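PDB 6FXW: putative ribose 5-phosphate isomerase from Leishmania infantum, which probably catalyses the interconversion of ribose 5-phosphate and ribulose 5-phosphate in the pentose phosphate pathway, as a type B isomerase of the LacAB/RpiB family. Local coordinates for residues 49-61 with 77-89. Numbering follows the deposited sequence. Where two conformers were deposited one is given.
Sequences YPDYAAQVCEAIL and GMSIAANKFRGIR. With SO4 (sulfate ion), chain C.
Cys-57 sits over the ring of Phe-85: its CB lies 3.6 Å from the ring centroid and 14° off the normal, a CH-pi contact. Its SG makes an oblique sulfur-aromatic contact with the same ring and reaches Ala-82 CB at 3.7 Å. Ala-54 CB meets CZ of Phe-85 at 3.6 Å, Leu-61 CD1 comes in obliquely near CD2 of Phe-85, and Glu-58 OE1 lies at the edge near the ring plane. Ile-88 CD1 touches both Ile-60 CG2, 3.9 Å away, and Leu-61 CD2.

At the other end the helices meet through small residues: Ala-53 CB and Ala-81 CB are 3.8 Å apart, and the axes of helix segments 49-61 and 77-83 approach to 8.7 Å, crossing at -51°. Met-78, bent at chi2 (-59°), brings its CE to 3.7 Å from Tyr-49 CB. The Tyr-49 ring lies against the Gly-77 backbone, CE1 to CA 3.2 Å, with no side chain between; the tyrosine hydroxyl finds its polar partner in Asn-106 of the second subunit.

A type II beta turn from Phe-85 to Ile-88, closed by the backbone hydrogen bond from Ile-88 N to Phe-85 O, positions both side chains; Gly-87 takes its positive phi. Beyond it, Arg-89 NH1 and NH2 each donate a nearly straight hydrogen bond to a different oxygen of a sulfate ion, probably from the crystallisation liquor, which His-109 also holds.

Helix 49-61 packs on helix 76-83 and on the turn leading to strand 90-92, beside a parallel five-stranded sheet. Met-78 and Ala-82 pack on strand 67-72, Cys-57, Ile-60 and Ile-88 on strand 110-114, while Arg-86 touches helix 139-155.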
loop_
_atom_site.group_PDB
_atom_site.type_symbol
_atom_site.label_atom_id
_atom_site.label_comp_id
_atom_site.label_asym_id
_atom_site.label_seq_id
_atom_site.Cartn_x
_atom_site.Cartn_y
_atom_site.Cartn_z
ATOM N N TYR A 49 17.441 -3.793 15.722
ATOM C CA TYR A 49 17.441 -2.701 14.813
ATOM C C TYR A 49 17.878 -1.352 15.434
ATOM O O TYR A 49 18.478 -0.520 14.735
ATOM C CB TYR A 49 16.023 -2.570 14.134
ATOM C CG TYR A 49 14.901 -2.299 15.089
ATOM C CD1 TYR A 49 14.531 -1.029 15.548
ATOM C CD2 TYR A 49 14.097 -3.369 15.505
ATOM C CE1 TYR A 49 13.519 -0.833 16.416
ATOM C CE2 TYR A 49 13.049 -3.167 16.402
ATOM C CZ TYR A 49 12.770 -1.902 16.905
ATOM O OH TYR A 49 11.734 -1.709 17.838
ATOM N N PRO A 50 17.548 -1.007 16.727
ATOM C CA PRO A 50 18.023 0.286 17.195
ATOM C C PRO A 50 19.504 0.499 17.134
ATOM O O PRO A 50 19.953 1.643 16.936
ATOM C CB PRO A 50 17.516 0.323 18.640
ATOM C CG PRO A 50 16.321 -0.641 18.648
ATOM C CD PRO A 50 16.768 -1.722 17.753
ATOM N N ASP A 51 20.250 -0.580 17.268
ATOM C CA ASP A 51 21.690 -0.416 17.202
ATOM C C ASP A 51 22.185 0.065 15.815
ATOM O O ASP A 51 23.159 0.850 15.734
ATOM C CB ASP A 51 22.409 -1.692 17.583
ATOM C CG ASP A 51 22.137 -2.163 19.055
ATOM O OD1 ASP A 51 22.049 -1.265 19.930
ATOM O OD2 ASP A 51 21.964 -3.385 19.291
ATOM N N TYR A 52 21.556 -0.423 14.749
ATOM C CA TYR A 52 21.902 -0.036 13.410
ATOM C C TYR A 52 21.291 1.291 12.991
ATOM O O TYR A 52 21.941 2.063 12.278
ATOM C CB TYR A 52 21.521 -1.210 12.474
ATOM C CG TYR A 52 22.385 -2.452 12.797
ATOM C CD1 TYR A 52 23.625 -2.596 12.270
ATOM C CD2 TYR A 52 21.973 -3.357 13.727
ATOM C CE1 TYR A 52 24.419 -3.657 12.646
ATOM C CE2 TYR A 52 22.783 -4.401 14.120
ATOM C CZ TYR A 52 23.993 -4.517 13.581
ATOM O OH TYR A 52 24.830 -5.548 13.954
ATOM N N ALA A 53 20.086 1.603 13.517
ATOM C CA ALA A 53 19.593 2.941 13.386
ATOM C C ALA A 53 20.590 3.960 13.895
ATOM O O ALA A 53 20.907 4.960 13.266
ATOM C CB ALA A 53 18.303 3.105 14.132
ATOM N N ALA A 54 21.179 3.648 15.081
ATOM C CA ALA A 54 22.121 4.582 15.699
ATOM C C ALA A 54 23.367 4.745 14.837
ATOM O O ALA A 54 23.880 5.888 14.696
ATOM C CB ALA A 54 22.449 4.086 17.099
ATOM N N GLN A 55 23.901 3.682 14.282
ATOM C CA GLN A 55 25.028 3.785 13.368
ATOM C C GLN A 55 24.821 4.743 12.240
ATOM O O GLN A 55 25.649 5.615 11.918
ATOM C CB GLN A 55 25.546 2.436 12.817
ATOM C CG GLN A 55 26.139 1.491 13.802
ATOM C CD GLN A 55 26.851 0.327 13.148
ATOM O OE1 GLN A 55 26.516 -0.829 13.450
ATOM N NE2 GLN A 55 27.857 0.586 12.248
ATOM N N VAL A 56 23.670 4.636 11.591
ATOM C CA VAL A 56 23.367 5.472 10.423
ATOM C C VAL A 56 23.163 6.946 10.889
ATOM O O VAL A 56 23.632 7.929 10.259
ATOM C CB VAL A 56 22.092 4.953 9.708
ATOM C CG1 VAL A 56 21.624 5.911 8.668
ATOM C CG2 VAL A 56 22.432 3.665 8.984
ATOM N N CYS A 57 22.427 7.151 11.991
ATOM C CA CYS A 57 22.182 8.499 12.541
ATOM C C CYS A 57 23.515 9.189 12.840
ATOM O O CYS A 57 23.740 10.331 12.516
ATOM C CB CYS A 57 21.311 8.469 13.806
ATOM S SG CYS A 57 19.600 8.055 13.378
ATOM N N GLU A 58 24.412 8.394 13.478
ATOM C CA GLU A 58 25.679 9.002 13.870
ATOM C C GLU A 58 26.494 9.290 12.631
ATOM O O GLU A 58 27.166 10.366 12.583
ATOM C CB GLU A 58 26.459 8.091 14.815
ATOM C CG GLU A 58 26.127 8.384 16.261
ATOM C CD GLU A 58 26.461 9.814 16.762
ATOM O OE1 GLU A 58 25.781 10.250 17.736
ATOM O OE2 GLU A 58 27.392 10.496 16.208
ATOM N N ALA A 59 26.481 8.464 11.588
ATOM C CA ALA A 59 27.167 8.794 10.312
ATOM C C ALA A 59 26.720 10.104 9.746
ATOM O O ALA A 59 27.527 10.888 9.241
ATOM C CB ALA A 59 27.011 7.682 9.296
ATOM N N ILE A 60 25.416 10.343 9.742
ATOM C CA ILE A 60 24.897 11.590 9.249
ATOM C C ILE A 60 25.321 12.772 10.134
ATOM O O ILE A 60 25.798 13.803 9.627
ATOM C CB ILE A 60 23.377 11.528 9.118
ATOM C CG1 ILE A 60 23.007 10.512 8.028
ATOM C CG2 ILE A 60 22.774 12.856 8.820
ATOM C CD1 ILE A 60 21.561 10.067 8.033
ATOM N N LEU A 61 25.172 12.622 11.443
ATOM C CA LEU A 61 25.489 13.705 12.329
ATOM C C LEU A 61 26.996 14.126 12.313
ATOM O O LEU A 61 27.289 15.301 12.551
ATOM C CB LEU A 61 25.028 13.365 13.744
ATOM C CG LEU A 61 23.495 13.310 13.820
ATOM C CD1 LEU A 61 23.117 12.714 15.166
ATOM C CD2 LEU A 61 22.788 14.609 13.586
ATOM N N GLY A 77 10.198 0.223 13.452
ATOM C CA GLY A 77 11.184 0.327 14.515
ATOM C C GLY A 77 12.317 1.280 14.167
ATOM O O GLY A 77 12.786 2.073 14.968
ATOM N N MET A 78 12.805 1.164 12.934
ATOM C CA MET A 78 13.797 2.101 12.430
ATOM C C MET A 78 13.380 3.516 12.524
ATOM O O MET A 78 14.155 4.417 12.955
ATOM C CB MET A 78 14.208 1.725 10.993
ATOM C CG MET A 78 14.990 0.423 10.885
ATOM S SD MET A 78 16.507 0.482 11.862
ATOM C CE MET A 78 17.414 -0.860 11.103
ATOM N N SER A 79 12.144 3.808 12.141
ATOM C CA SER A 79 11.596 5.174 12.203
ATOM C C SER A 79 11.581 5.705 13.629
ATOM O O SER A 79 11.995 6.855 13.866
ATOM C CB SER A 79 10.177 5.276 11.613
ATOM O OG SER A 79 9.440 6.459 12.047
ATOM N N ILE A 80 11.115 4.873 14.533
ATOM C CA ILE A 80 11.064 5.314 15.931
ATOM C C ILE A 80 12.467 5.567 16.481
ATOM O O ILE A 80 12.732 6.636 17.021
ATOM C CB ILE A 80 10.312 4.296 16.798
ATOM C CG1 ILE A 80 8.829 4.202 16.326
ATOM C CG2 ILE A 80 10.342 4.727 18.255
ATOM C CD1 ILE A 80 8.124 2.983 16.794
ATOM N N ALA A 81 13.325 4.579 16.329
ATOM C CA ALA A 81 14.672 4.695 16.904
ATOM C C ALA A 81 15.431 5.890 16.293
ATOM O O ALA A 81 16.080 6.675 17.002
ATOM C CB ALA A 81 15.421 3.455 16.637
ATOM N N ALA A 82 15.382 6.065 14.979
ATOM C CA ALA A 82 16.149 7.144 14.328
ATOM C C ALA A 82 15.696 8.505 14.759
ATOM O O ALA A 82 16.438 9.448 14.905
ATOM C CB ALA A 82 16.111 7.006 12.796
ATOM N N ASN A 83 14.358 8.637 14.879
ATOM C CA ASN A 83 13.790 9.919 15.307
ATOM C C ASN A 83 14.164 10.301 16.735
ATOM O O ASN A 83 13.990 11.456 17.121
ATOM C CB ASN A 83 12.289 10.007 15.060
ATOM C CG ASN A 83 11.954 10.301 13.621
ATOM O OD1 ASN A 83 12.440 11.273 13.048
ATOM N ND2 ASN A 83 11.084 9.461 13.007
ATOM N N LYS A 84 14.674 9.376 17.507
ATOM C CA LYS A 84 15.167 9.705 18.853
ATOM C C LYS A 84 16.468 10.458 18.850
ATOM O O LYS A 84 16.844 11.063 19.853
ATOM C CB LYS A 84 15.297 8.487 19.738
ATOM C CG LYS A 84 13.954 7.814 20.051
ATOM C CD LYS A 84 12.857 8.686 20.609
ATOM C CE LYS A 84 11.580 7.951 20.847
ATOM N NZ LYS A 84 10.665 8.911 21.575
ATOM N N PHE A 85 17.149 10.492 17.738
ATOM C CA PHE A 85 18.367 11.311 17.587
ATOM C C PHE A 85 18.078 12.703 17.332
ATOM O O PHE A 85 17.400 13.065 16.419
ATOM C CB PHE A 85 19.301 10.754 16.484
ATOM C CG PHE A 85 20.088 9.612 16.939
ATOM C CD1 PHE A 85 19.619 8.304 16.980
ATOM C CD2 PHE A 85 21.425 9.815 17.276
ATOM C CE1 PHE A 85 20.410 7.279 17.467
ATOM C CE2 PHE A 85 22.216 8.749 17.712
ATOM C CZ PHE A 85 21.716 7.511 17.817
ATOM N N ARG A 86 18.689 13.574 18.159
ATOM C CA ARG A 86 18.591 14.983 17.900
ATOM C C ARG A 86 19.156 15.362 16.547
ATOM O O ARG A 86 20.251 14.931 16.205
ATOM C CB ARG A 86 19.391 15.716 19.023
ATOM C CG ARG A 86 19.419 17.222 18.896
ATOM C CD ARG A 86 20.140 17.857 20.110
ATOM N NE ARG A 86 20.084 19.321 20.052
ATOM C CZ ARG A 86 21.063 20.124 19.613
ATOM N NH1 ARG A 86 20.888 21.447 19.632
ATOM N NH2 ARG A 86 22.229 19.635 19.160
ATOM N N GLY A 87 18.452 16.132 15.774
ATOM C CA GLY A 87 18.902 16.625 14.509
ATOM C C GLY A 87 18.480 15.742 13.315
ATOM O O GLY A 87 18.857 16.055 12.209
ATOM N N ILE A 88 17.854 14.592 13.602
ATOM C CA ILE A 88 17.445 13.665 12.545
ATOM C C ILE A 88 15.964 13.637 12.388
ATOM O O ILE A 88 15.212 13.586 13.375
ATOM C CB ILE A 88 17.889 12.248 12.907
ATOM C CG1 ILE A 88 19.413 12.098 12.951
ATOM C CG2 ILE A 88 17.296 11.102 12.013
ATOM C CD1 ILE A 88 20.083 12.260 11.627
ATOM N N ARG A 89 15.516 13.664 11.147
ATOM C CA ARG A 89 14.111 13.407 10.793
ATOM C C ARG A 89 14.141 12.151 9.920
ATOM O O ARG A 89 14.750 12.112 8.825
ATOM C CB ARG A 89 13.539 14.553 10.010
ATOM C CG ARG A 89 13.384 15.859 10.848
ATOM C CD ARG A 89 12.751 17.038 10.078
ATOM N NE ARG A 89 13.506 17.432 8.925
ATOM C CZ ARG A 89 14.603 18.224 8.991
ATOM N NH1 ARG A 89 15.016 18.706 10.196
ATOM N NH2 ARG A 89 15.282 18.495 7.898
HETATM S S SO4 C . 18.452 20.151 8.972
HETATM O O1 SO4 C . 17.772 19.979 7.645
HETATM O O2 SO4 C . 19.594 19.138 9.053
HETATM O O3 SO4 C . 19.001 21.556 9.000
HETATM O O4 SO4 C . 17.564 20.074 10.167
#